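Local structure of DMATS type aromatic prenyltransferase (Streptomyces coelicolor, 6ZRZ) at residues Met78-Glu83 with Cys136-Arg141; Leu207-Leu212 with Ala254-Ser259; His296-Asp301 with Gln335-Thr340. The protein probably catalyses transfer of a dimethylallyl group to C5 of tryptophan, as a bacterial aromatic prenyltransferase of the ABBA-barrel fold. All coordinates share one frame; numbering follows the deposited sequence.

Contact 1 (Met78-Glu83 with Cys136-Arg141). With 6C7 (S-(3-methylbut-2-en-1-yl) trihydrogen thiodiphosphate), chain C.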
loop_
_atom_site.group_PDB
_atom_site.type_symbol
_atom_site.label_atom_id
_atom_site.label_comp_id
_atom_site.label_asym_id
_atom_site.label_seq_id
_atom_site.Cartn_x
_atom_site.Cartn_y
_atom_site.Cartn_z
ATOM N N MET A 78 3.377 -2.181 -11.580
ATOM C CA MET A 78 2.828 -0.920 -11.050
ATOM C C MET A 78 1.481 -1.184 -10.408
ATOM O O MET A 78 0.680 -1.938 -10.973
ATOM C CB MET A 78 2.672 0.103 -12.155
ATOM C CG MET A 78 2.288 1.416 -11.656
ATOM S SD MET A 78 2.131 2.575 -12.992
ATOM C CE MET A 78 1.120 3.827 -12.191
ATOM N N ARG A 79 1.256 -0.599 -9.236
ATOM C CA ARG A 79 -0.034 -0.696 -8.545
ATOM C C ARG A 79 -0.452 0.699 -8.114
ATOM O O ARG A 79 0.409 1.582 -7.987
ATOM C CB ARG A 79 0.066 -1.703 -7.401
ATOM C CG ARG A 79 0.632 -3.055 -7.842
ATOM C CD ARG A 79 2.156 -3.185 -7.773
ATOM N NE ARG A 79 2.487 -2.922 -6.394
ATOM C CZ ARG A 79 2.380 -3.802 -5.409
ATOM N NH1 ARG A 79 2.081 -5.065 -5.665
ATOM N NH2 ARG A 79 2.636 -3.417 -4.173
ATOM N N VAL A 80 -1.749 0.911 -8.008
ATOM C CA VAL A 80 -2.300 2.155 -7.430
ATOM C C VAL A 80 -3.272 1.781 -6.322
ATOM O O VAL A 80 -4.092 0.836 -6.509
ATOM C CB VAL A 80 -2.959 3.055 -8.490
ATOM C CG1 VAL A 80 -4.108 2.355 -9.205
ATOM C CG2 VAL A 80 -3.382 4.381 -7.880
ATOM N N LEU A 81 -3.151 2.469 -5.206
ATOM C CA LEU A 81 -4.003 2.324 -4.007
ATOM C C LEU A 81 -4.908 3.531 -3.933
ATOM O O LEU A 81 -4.411 4.658 -4.098
ATOM C CB LEU A 81 -3.115 2.281 -2.769
ATOM C CG LEU A 81 -3.845 2.164 -1.442
ATOM C CD1 LEU A 81 -4.541 0.817 -1.342
ATOM C CD2 LEU A 81 -2.885 2.353 -0.289
ATOM N N VAL A 82 -6.206 3.325 -3.772
ATOM C CA VAL A 82 -7.179 4.437 -3.787
ATOM C C VAL A 82 -8.229 4.196 -2.693
ATOM O O VAL A 82 -8.526 3.040 -2.340
ATOM C CB VAL A 82 -7.821 4.570 -5.174
ATOM C CG1 VAL A 82 -8.602 3.358 -5.539
ATOM C CG2 VAL A 82 -8.680 5.795 -5.260
ATOM N N GLU A 83 -8.788 5.256 -2.201
ATOM C CA GLU A 83 -9.929 5.228 -1.287
ATOM C C GLU A 83 -11.150 5.756 -2.053
ATOM O O GLU A 83 -11.335 6.966 -2.148
ATOM C CB GLU A 83 -9.635 6.063 -0.048
ATOM C CG GLU A 83 -10.812 6.089 0.925
ATOM C CD GLU A 83 -10.550 6.893 2.192
ATOM O OE1 GLU A 83 -10.703 8.065 2.133
ATOM O OE2 GLU A 83 -10.213 6.314 3.222
ATOM N N CYS A 136 -8.963 0.172 -2.110
ATOM C CA CYS A 136 -8.807 -0.763 -3.248
ATOM C C CYS A 136 -7.431 -0.543 -3.880
ATOM O O CYS A 136 -7.070 0.640 -4.100
ATOM C CB CYS A 136 -9.969 -0.557 -4.209
ATOM S SG CYS A 136 -9.845 -1.538 -5.710
ATOM N N ALA A 137 -6.683 -1.610 -4.111
ATOM C CA ALA A 137 -5.436 -1.528 -4.875
ATOM C C ALA A 137 -5.635 -2.249 -6.202
ATOM O O ALA A 137 -6.233 -3.342 -6.210
ATOM C CB ALA A 137 -4.273 -2.078 -4.093
ATOM N N LEU A 138 -5.216 -1.603 -7.277
ATOM C CA LEU A 138 -5.261 -2.160 -8.663
ATOM C C LEU A 138 -3.838 -2.435 -9.115
ATOM O O LEU A 138 -3.025 -1.494 -9.105
ATOM C CB LEU A 138 -5.944 -1.168 -9.587
ATOM C CG LEU A 138 -7.346 -0.743 -9.142
ATOM C CD1 LEU A 138 -7.835 0.445 -9.923
ATOM C CD2 LEU A 138 -8.295 -1.884 -9.246
ATOM N N GLU A 139 -3.555 -3.674 -9.478
ATOM C CA GLU A 139 -2.308 -4.047 -10.189
ATOM C C GLU A 139 -2.520 -3.738 -11.679
ATOM O O GLU A 139 -3.394 -4.374 -12.300
ATOM C CB GLU A 139 -1.948 -5.510 -9.975
ATOM C CG GLU A 139 -0.708 -5.928 -10.789
ATOM C CD GLU A 139 -0.177 -7.347 -10.573
ATOM O OE1 GLU A 139 -0.786 -8.112 -9.788
ATOM O OE2 GLU A 139 0.858 -7.694 -11.212
ATOM N N LEU A 140 -1.764 -2.785 -12.213
ATOM C CA LEU A 140 -1.932 -2.269 -13.590
ATOM C C LEU A 140 -1.212 -3.210 -14.565
ATOM O O LEU A 140 -0.125 -2.843 -15.083
ATOM C CB LEU A 140 -1.426 -0.836 -13.645
ATOM C CG LEU A 140 -2.042 0.091 -12.593
ATOM C CD1 LEU A 140 -1.676 1.528 -12.879
ATOM C CD2 LEU A 140 -3.562 -0.085 -12.540
ATOM N N ARG A 141 -1.815 -4.380 -14.735
ATOM C CA ARG A 141 -1.352 -5.508 -15.574
ATOM C C ARG A 141 -1.476 -5.163 -17.047
ATOM O O ARG A 141 -2.526 -4.689 -17.488
ATOM C CB ARG A 141 -2.219 -6.737 -15.322
ATOM C CG ARG A 141 -2.033 -7.362 -13.959
ATOM C CD ARG A 141 -2.959 -8.537 -13.763
ATOM N NE ARG A 141 -2.736 -9.099 -12.436
ATOM C CZ ARG A 141 -3.576 -9.897 -11.783
ATOM N NH1 ARG A 141 -4.729 -10.261 -12.322
ATOM N NH2 ARG A 141 -3.253 -10.328 -10.578
HETATM O O4 6C7 C . 1.544 -8.640 -1.717
HETATM P P1 6C7 C . 1.058 -7.260 -2.443
HETATM O O6 6C7 C . 2.137 -6.593 -3.198
HETATM O O5 6C7 C . -0.187 -7.695 -3.407
HETATM O O2 6C7 C . 0.350 -6.321 -1.316
HETATM P P3 6C7 C . 0.950 -4.880 -0.874
HETATM O O8 6C7 C . 2.356 -5.275 -0.196
HETATM O O7 6C7 C . 1.150 -3.908 -1.972
HETATM S S9 6C7 C . -0.107 -4.286 0.469
HETATM C C10 6C7 C . 0.732 -2.760 0.931
HETATM C C11 6C7 C . -0.396 -1.692 0.920
HETATM C C12 6C7 C . -1.172 -1.302 2.200
HETATM C C13 6C7 C . -2.270 -0.264 2.111
HETATM C C14 6C7 C . -0.906 -1.944 3.562
HETATM O O HOH W 1 2.346 -3.236 -14.136
#
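Leu140 folds over the start of strand 77-82: its CD1 lies 3.7 Å from Met78 CE at the end of an extended thioether chain, while its CD2 reaches Val80 CG1 at 4.2 Å. Val80 lies alongside Leu138, both pointing the same way, and Val80 N and O each bond to the Leu138 backbone. One hydrogen-bonded pair further on, Val82 pairs with Cys136, whose backbone O accepts from Val82 N at 2.8 Å. Apolar residues suit this face because helix 25-39 covers it with Tyr31, Val34, Leu35 and Leu39. Arg79 and Leu81 alternate onto the other face, where Leu81 CD2 touches the prenyl C13 at 3.6 Å. Bends at chi2 (89°) and chi3 (58°) turn the Arg79 guanidinium to the diphosphate, and NH1 donates to O6 of the ligand at 2.9 Å, in the guanidinium plane and nearly straight (163°). Ser67 OG takes the NE-H and helps to fix that plane. A leucine in place of Arg79 would probably leave O6 short of a cationic partner and Ser67 without its mate. Neighbouring antiparallel strands with a helix-packed outer face and a ligand-lined inner one are typical of the ABBA barrel.

Contact 2 (Leu207-Leu212 with Ala254-Ser259). With TRP (tryptophan), chain D.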
loop_
_atom_site.group_PDB
_atom_site.type_symbol
_atom_site.label_atom_id
_atom_site.label_comp_id
_atom_site.label_asym_id
_atom_site.label_seq_id
_atom_site.Cartn_x
_atom_site.Cartn_y
_atom_site.Cartn_z
ATOM N N LEU A 207 -0.019 -6.871 10.497
ATOM C CA LEU A 207 0.289 -6.614 11.925
ATOM C C LEU A 207 1.082 -5.325 12.020
ATOM O O LEU A 207 1.968 -5.103 11.192
ATOM C CB LEU A 207 1.167 -7.730 12.487
ATOM C CG LEU A 207 0.509 -9.013 12.972
ATOM C CD1 LEU A 207 -0.753 -9.350 12.248
ATOM C CD2 LEU A 207 1.503 -10.164 12.846
ATOM N N ARG A 208 0.839 -4.545 13.031
ATOM C CA ARG A 208 1.686 -3.396 13.349
ATOM C C ARG A 208 2.744 -3.873 14.342
ATOM O O ARG A 208 2.413 -4.672 15.202
ATOM C CB ARG A 208 0.828 -2.277 13.912
ATOM C CG ARG A 208 1.583 -0.999 14.171
ATOM C CD ARG A 208 0.650 0.015 14.792
ATOM N NE ARG A 208 0.687 -0.079 16.233
ATOM C CZ ARG A 208 -0.373 -0.163 17.054
ATOM N NH1 ARG A 208 -0.166 -0.198 18.362
ATOM N NH2 ARG A 208 -1.625 -0.177 16.583
ATOM N N HIS A 209 3.963 -3.350 14.261
ATOM C CA HIS A 209 5.064 -3.729 15.175
ATOM C C HIS A 209 5.705 -2.467 15.721
ATOM O O HIS A 209 6.432 -1.841 15.022
ATOM C CB HIS A 209 6.075 -4.621 14.458
ATOM C CG HIS A 209 5.486 -5.864 13.894
ATOM N ND1 HIS A 209 5.157 -6.934 14.674
ATOM C CD2 HIS A 209 5.158 -6.193 12.640
ATOM C CE1 HIS A 209 4.659 -7.871 13.917
ATOM N NE2 HIS A 209 4.656 -7.451 12.674
ATOM N N ASP A 210 5.355 -2.064 16.926
ATOM C CA ASP A 210 5.957 -0.863 17.533
ATOM C C ASP A 210 7.378 -1.181 17.976
ATOM O O ASP A 210 7.564 -2.269 18.528
ATOM C CB ASP A 210 5.146 -0.396 18.731
ATOM C CG ASP A 210 3.724 0.022 18.385
ATOM O OD1 ASP A 210 3.425 0.214 17.189
ATOM O OD2 ASP A 210 2.939 0.090 19.298
ATOM N N ASN A 211 8.323 -0.290 17.700
ATOM C CA ASN A 211 9.735 -0.410 18.164
ATOM C C ASN A 211 10.298 -1.766 17.720
ATOM O O ASN A 211 10.904 -2.491 18.552
ATOM C CB ASN A 211 9.823 -0.238 19.683
ATOM C CG ASN A 211 9.148 1.029 20.129
ATOM O OD1 ASN A 211 9.376 2.079 19.545
ATOM N ND2 ASN A 211 8.298 0.931 21.131
ATOM N N LEU A 212 10.137 -2.106 16.458
ATOM C CA LEU A 212 10.666 -3.373 15.914
ATOM C C LEU A 212 12.191 -3.312 15.857
ATOM O O LEU A 212 12.752 -2.296 15.432
ATOM C CB LEU A 212 10.061 -3.623 14.548
ATOM C CG LEU A 212 10.386 -4.971 13.909
ATOM C CD1 LEU A 212 9.779 -6.147 14.667
ATOM C CD2 LEU A 212 9.905 -4.969 12.500
ATOM N N ALA A 254 6.943 -0.309 11.877
ATOM C CA ALA A 254 7.011 -1.315 10.831
ATOM C C ALA A 254 5.681 -2.037 10.813
ATOM O O ALA A 254 4.966 -2.016 11.836
ATOM C CB ALA A 254 8.139 -2.276 11.074
ATOM N N GLN A 255 5.370 -2.671 9.710
ATOM C CA GLN A 255 4.213 -3.562 9.609
ATOM C C GLN A 255 4.666 -4.836 8.912
ATOM O O GLN A 255 5.676 -4.782 8.168
ATOM C CB GLN A 255 3.087 -2.890 8.816
ATOM C CG GLN A 255 2.478 -1.698 9.521
ATOM C CD GLN A 255 1.164 -1.281 8.889
ATOM O OE1 GLN A 255 0.535 -2.021 8.087
ATOM N NE2 GLN A 255 0.747 -0.090 9.223
ATOM N N SER A 256 3.950 -5.921 9.124
ATOM C CA SER A 256 4.154 -7.180 8.387
ATOM C C SER A 256 2.849 -7.602 7.776
ATOM O O SER A 256 1.788 -7.234 8.303
ATOM C CB SER A 256 4.736 -8.284 9.263
ATOM O OG SER A 256 3.868 -8.588 10.337
ATOM N N CYS A 257 2.933 -8.375 6.705
ATOM C CA CYS A 257 1.786 -9.000 6.059
ATOM C C CYS A 257 2.022 -10.513 6.039
ATOM O O CYS A 257 3.170 -10.928 5.770
ATOM C CB CYS A 257 1.601 -8.459 4.650
ATOM S SG CYS A 257 0.253 -9.291 3.783
ATOM N N HIS A 258 0.976 -11.276 6.318
ATOM C CA HIS A 258 0.972 -12.757 6.340
ATOM C C HIS A 258 -0.133 -13.219 5.395
ATOM O O HIS A 258 -1.277 -12.870 5.640
ATOM C CB HIS A 258 0.851 -13.257 7.779
ATOM C CG HIS A 258 1.809 -12.565 8.696
ATOM N ND1 HIS A 258 2.996 -13.150 9.089
ATOM C CD2 HIS A 258 1.787 -11.309 9.237
ATOM C CE1 HIS A 258 3.666 -12.319 9.847
ATOM N NE2 HIS A 258 2.936 -11.148 9.948
ATOM N N SER A 259 0.249 -13.918 4.336
ATOM C CA SER A 259 -0.601 -14.350 3.191
ATOM C C SER A 259 -1.065 -15.788 3.394
ATOM O O SER A 259 -0.207 -16.652 3.545
ATOM C CB SER A 259 0.173 -14.247 1.904
ATOM O OG SER A 259 0.323 -12.906 1.520
HETATM N N TRP D . -0.260 5.764 4.917
HETATM C CA TRP D . -0.776 4.714 5.829
HETATM C C TRP D . 0.324 4.248 6.795
HETATM O O TRP D . 1.513 4.633 6.710
HETATM C CB TRP D . -1.367 3.536 5.047
HETATM C CG TRP D . -0.454 2.914 4.031
HETATM C CD1 TRP D . -0.305 3.276 2.717
HETATM C CD2 TRP D . 0.440 1.805 4.243
HETATM N NE1 TRP D . 0.624 2.471 2.109
HETATM C CE2 TRP D . 1.088 1.550 3.012
HETATM C CE3 TRP D . 0.736 0.991 5.341
HETATM C CZ2 TRP D . 2.027 0.530 2.861
HETATM C CZ3 TRP D . 1.657 -0.019 5.191
HETATM C CH2 TRP D . 2.307 -0.237 3.972
HETATM O OXT TRP D . 0.012 3.451 7.711
HETATM O O HOH W 2 8.668 -0.440 14.469
#
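His209 has its CG beside the backbone N (chi1 -58°), and Ser256 sets OG between its own N and carbonyl carbon (chi1 61°); together these rotations bring the hydroxyl to the edge of the imidazole. His209 NE2 lies 2.7 Å from Ser256 OG in a nearly straight hydrogen bond (168°), with the oxygen in the ring plane. The same OG is hydrogen-bonded at 2.8 Å to His258 NE2, two residues along its own strand, and serine suits the place because its short hydroxyl can serve both rings. Beside this polar row the Leu207 side chain crosses that of His258 at about a right angle, with CD2 3.4 Å from NE2. At the other end Leu212 CD2 presses on Ala254 CB at 3.5 Å, a methyl small enough to admit it. A water there accepts from Leu212 N and from Ala254 N; the same water donates to His209 O.

Gln255 points to the opposite face of the sheet, where its OE1 comes within 3.7 Å of CZ3 of the bound tryptophan. Arg208, on that face too, grips Asp210 side-on, NE to OD1 at 2.9 Å and NH1 to OD2 at 3.3 Å. A hydroxyl has one proton to give, so at least one NE2 probably carries a hydrogen, and the buried His-Ser-His chain links OG and both NE2 atoms to one another, away from the substrate.

Contact 3 (His296-Asp301 with Gln335-Thr340). With 6C7 (S-(3-methylbut-2-en-1-yl) trihydrogen thiodiphosphate), chain C.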
loop_
_atom_site.group_PDB
_atom_site.type_symbol
_atom_site.label_atom_id
_atom_site.label_comp_id
_atom_site.label_asym_id
_atom_site.label_seq_id
_atom_site.Cartn_x
_atom_site.Cartn_y
_atom_site.Cartn_z
ATOM N N HIS A 296 19.680 -3.893 -5.570
ATOM C CA HIS A 296 20.959 -4.484 -6.032
ATOM C C HIS A 296 21.215 -5.772 -5.268
ATOM O O HIS A 296 21.569 -6.777 -5.916
ATOM C CB HIS A 296 22.084 -3.483 -5.885
ATOM C CG HIS A 296 21.918 -2.278 -6.746
ATOM N ND1 HIS A 296 22.604 -1.099 -6.499
ATOM C CD2 HIS A 296 21.149 -2.061 -7.839
ATOM C CE1 HIS A 296 22.283 -0.219 -7.412
ATOM N NE2 HIS A 296 21.395 -0.784 -8.262
ATOM N N HIS A 297 20.947 -5.766 -3.959
ATOM C CA HIS A 297 21.209 -6.898 -3.034
ATOM C C HIS A 297 20.341 -8.101 -3.404
ATOM O O HIS A 297 20.744 -9.222 -3.070
ATOM C CB HIS A 297 21.024 -6.451 -1.568
ATOM C CG HIS A 297 22.168 -5.632 -1.065
ATOM N ND1 HIS A 297 22.273 -5.227 0.255
ATOM C CD2 HIS A 297 23.274 -5.151 -1.701
ATOM C CE1 HIS A 297 23.385 -4.519 0.406
ATOM N NE2 HIS A 297 24.015 -4.461 -0.783
ATOM N N HIS A 298 19.215 -7.877 -4.069
ATOM C CA HIS A 298 18.243 -8.923 -4.484
ATOM C C HIS A 298 18.280 -9.096 -6.004
ATOM O O HIS A 298 17.311 -9.655 -6.545
ATOM C CB HIS A 298 16.855 -8.597 -3.906
ATOM C CG HIS A 298 16.816 -8.809 -2.435
ATOM N ND1 HIS A 298 16.719 -10.071 -1.887
ATOM C CD2 HIS A 298 16.977 -7.961 -1.402
ATOM C CE1 HIS A 298 16.780 -9.988 -0.581
ATOM N NE2 HIS A 298 16.937 -8.704 -0.255
ATOM N N GLY A 299 19.359 -8.610 -6.645
ATOM C CA GLY A 299 19.738 -8.875 -8.045
ATOM C C GLY A 299 18.887 -8.109 -9.057
ATOM O O GLY A 299 18.580 -8.694 -10.120
ATOM N N MET A 300 18.529 -6.849 -8.780
ATOM C CA MET A 300 17.594 -6.079 -9.646
ATOM C C MET A 300 18.122 -4.670 -9.916
ATOM O O MET A 300 18.870 -4.141 -9.095
ATOM C CB MET A 300 16.209 -6.028 -9.001
ATOM C CG MET A 300 15.608 -7.416 -8.858
ATOM S SD MET A 300 13.966 -7.450 -8.146
ATOM C CE MET A 300 14.353 -7.369 -6.396
ATOM N N ASP A 301 17.723 -4.096 -11.045
ATOM C CA ASP A 301 18.115 -2.730 -11.462
ATOM C C ASP A 301 17.227 -1.717 -10.741
ATOM O O ASP A 301 16.046 -2.026 -10.514
ATOM C CB ASP A 301 18.012 -2.535 -12.972
ATOM C CG ASP A 301 18.312 -1.110 -13.393
ATOM O OD1 ASP A 301 19.489 -0.747 -13.389
ATOM O OD2 ASP A 301 17.354 -0.356 -13.668
ATOM N N GLN A 335 9.567 -18.852 -4.557
ATOM C CA GLN A 335 9.852 -17.613 -5.335
ATOM C C GLN A 335 11.058 -16.898 -4.736
ATOM O O GLN A 335 11.318 -17.007 -3.539
ATOM C CB GLN A 335 8.638 -16.686 -5.354
ATOM C CG GLN A 335 7.608 -17.057 -6.410
ATOM C CD GLN A 335 6.682 -15.912 -6.750
ATOM O OE1 GLN A 335 6.648 -14.889 -6.068
ATOM N NE2 GLN A 335 5.931 -16.072 -7.834
ATOM N N PRO A 336 11.823 -16.130 -5.543
ATOM C CA PRO A 336 12.870 -15.273 -5.003
ATOM C C PRO A 336 12.195 -14.077 -4.331
ATOM O O PRO A 336 11.072 -13.730 -4.687
ATOM C CB PRO A 336 13.654 -14.830 -6.247
ATOM C CG PRO A 336 12.584 -14.803 -7.332
ATOM C CD PRO A 336 11.682 -15.986 -7.005
ATOM N N PRO A 337 12.847 -13.408 -3.363
ATOM C CA PRO A 337 12.254 -12.228 -2.731
ATOM C C PRO A 337 11.827 -11.167 -3.760
ATOM O O PRO A 337 12.413 -11.104 -4.845
ATOM C CB PRO A 337 13.369 -11.673 -1.847
ATOM C CG PRO A 337 14.279 -12.873 -1.592
ATOM C CD PRO A 337 14.158 -13.746 -2.821
ATOM N N ARG A 338 10.833 -10.361 -3.387
ATOM C CA ARG A 338 10.274 -9.244 -4.175
ATOM C C ARG A 338 10.514 -7.969 -3.361
ATOM O O ARG A 338 10.410 -8.039 -2.104
ATOM C CB ARG A 338 8.810 -9.593 -4.477
ATOM C CG ARG A 338 7.989 -8.507 -5.153
ATOM C CD ARG A 338 6.690 -9.076 -5.745
ATOM N NE ARG A 338 5.756 -9.560 -4.714
ATOM C CZ ARG A 338 4.864 -8.819 -4.064
ATOM N NH1 ARG A 338 4.079 -9.378 -3.151
ATOM N NH2 ARG A 338 4.738 -7.533 -4.343
ATOM N N VAL A 339 10.919 -6.877 -4.009
ATOM C CA VAL A 339 11.150 -5.569 -3.319
ATOM C C VAL A 339 10.123 -4.563 -3.845
ATOM O O VAL A 339 10.014 -4.416 -5.038
ATOM C CB VAL A 339 12.578 -5.063 -3.525
ATOM C CG1 VAL A 339 12.800 -3.721 -2.866
ATOM C CG2 VAL A 339 13.608 -6.079 -3.057
ATOM N N THR A 340 9.404 -3.890 -2.958
ATOM C CA THR A 340 8.366 -2.897 -3.354
ATOM C C THR A 340 8.706 -1.535 -2.760
ATOM O O THR A 340 9.055 -1.489 -1.586
ATOM C CB THR A 340 6.967 -3.366 -2.949
ATOM O OG1 THR A 340 6.781 -4.682 -3.445
ATOM C CG2 THR A 340 5.881 -2.490 -3.533
HETATM O O4 6C7 C . 1.544 -8.640 -1.717
HETATM P P1 6C7 C . 1.058 -7.260 -2.443
HETATM O O6 6C7 C . 2.137 -6.593 -3.198
HETATM O O5 6C7 C . -0.187 -7.695 -3.407
HETATM O O2 6C7 C . 0.350 -6.321 -1.316
HETATM P P3 6C7 C . 0.950 -4.880 -0.874
HETATM O O8 6C7 C . 2.356 -5.275 -0.196
HETATM O O7 6C7 C . 1.150 -3.908 -1.972
HETATM S S9 6C7 C . -0.107 -4.286 0.469
HETATM C C10 6C7 C . 0.732 -2.760 0.931
HETATM C C11 6C7 C . -0.396 -1.692 0.920
HETATM C C12 6C7 C . -1.172 -1.302 2.200
HETATM C C13 6C7 C . -2.270 -0.264 2.111
HETATM C C14 6C7 C . -0.906 -1.944 3.562
#
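His298 and Pro337 meet at about a right angle: the ND1 side of the imidazole lies against the pyrrolidine ring, with His298 ND1 3.7 Å from Pro337 CB. The same histidine also stands roughly perpendicular to Val339, whose CG2 approaches its CB at 4.2 Å. Met300 reaches the same methyl at an oblique angle. A bend at chi3 (-83°) turns the thioether end so that Met300 CE touches Val339 CG2 at 3.7 Å, and a flexible, unbranched chain can make this bend. Val339 CG2 is thus shared by two side chains from the segment 296-301, while Leu329 of strand 324-332 adds apolar surface beside His298, Pro337 and Val339.

The turn that presents His298 and Met300 is a Schellman motif ending helix 284-297. Gly299, with positive phi, is its C-prime residue, and Gly299 N bonds to His296 O at 3.0 Å.

Arg338, between Pro337 and Val339, points the opposite way, into the barrel. Its guanidinium meets the terminal phosphate of the thiodiphosphate edge-on: Arg338 NH1 donates to O4 at 3.0 Å and Arg338 NH2 to O6 at 3.0 Å, and NH2 has Ser69 OG as a second partner.

No hydrogen bond joins the two segments, and Pro337 O is buried here with no partner in the model. The chemistry is therefore divided by face: between these two segments the contact is van der Waals packing, while charge and hydrogen bonds hold the diphosphate within.

How the contacts relate
Along the chain the three contacts come in series, with no nesting and no crossing. Contact 1 closes an excursion of 52 residues, about half of it helix, between strands 77-82 and 135-139. Contact 2 then closes a shorter one between strands 202-209 and 254-260, again neighbours in the barrel. Contact 3 closes a loop of 33 residues containing helix 303-312 and strand 324-332, and sets the end of helix 284-297 on the outside of the last strand, 338-344, which pairs with strand 64-70 to close the barrel. Contacts 1 and 3 meet only through Arg79 with Arg338 and Thr340, inside the barrel; contact 2 touches neither (nearest atoms about 10 and 7 Å away) and supplies part of the tryptophan pocket.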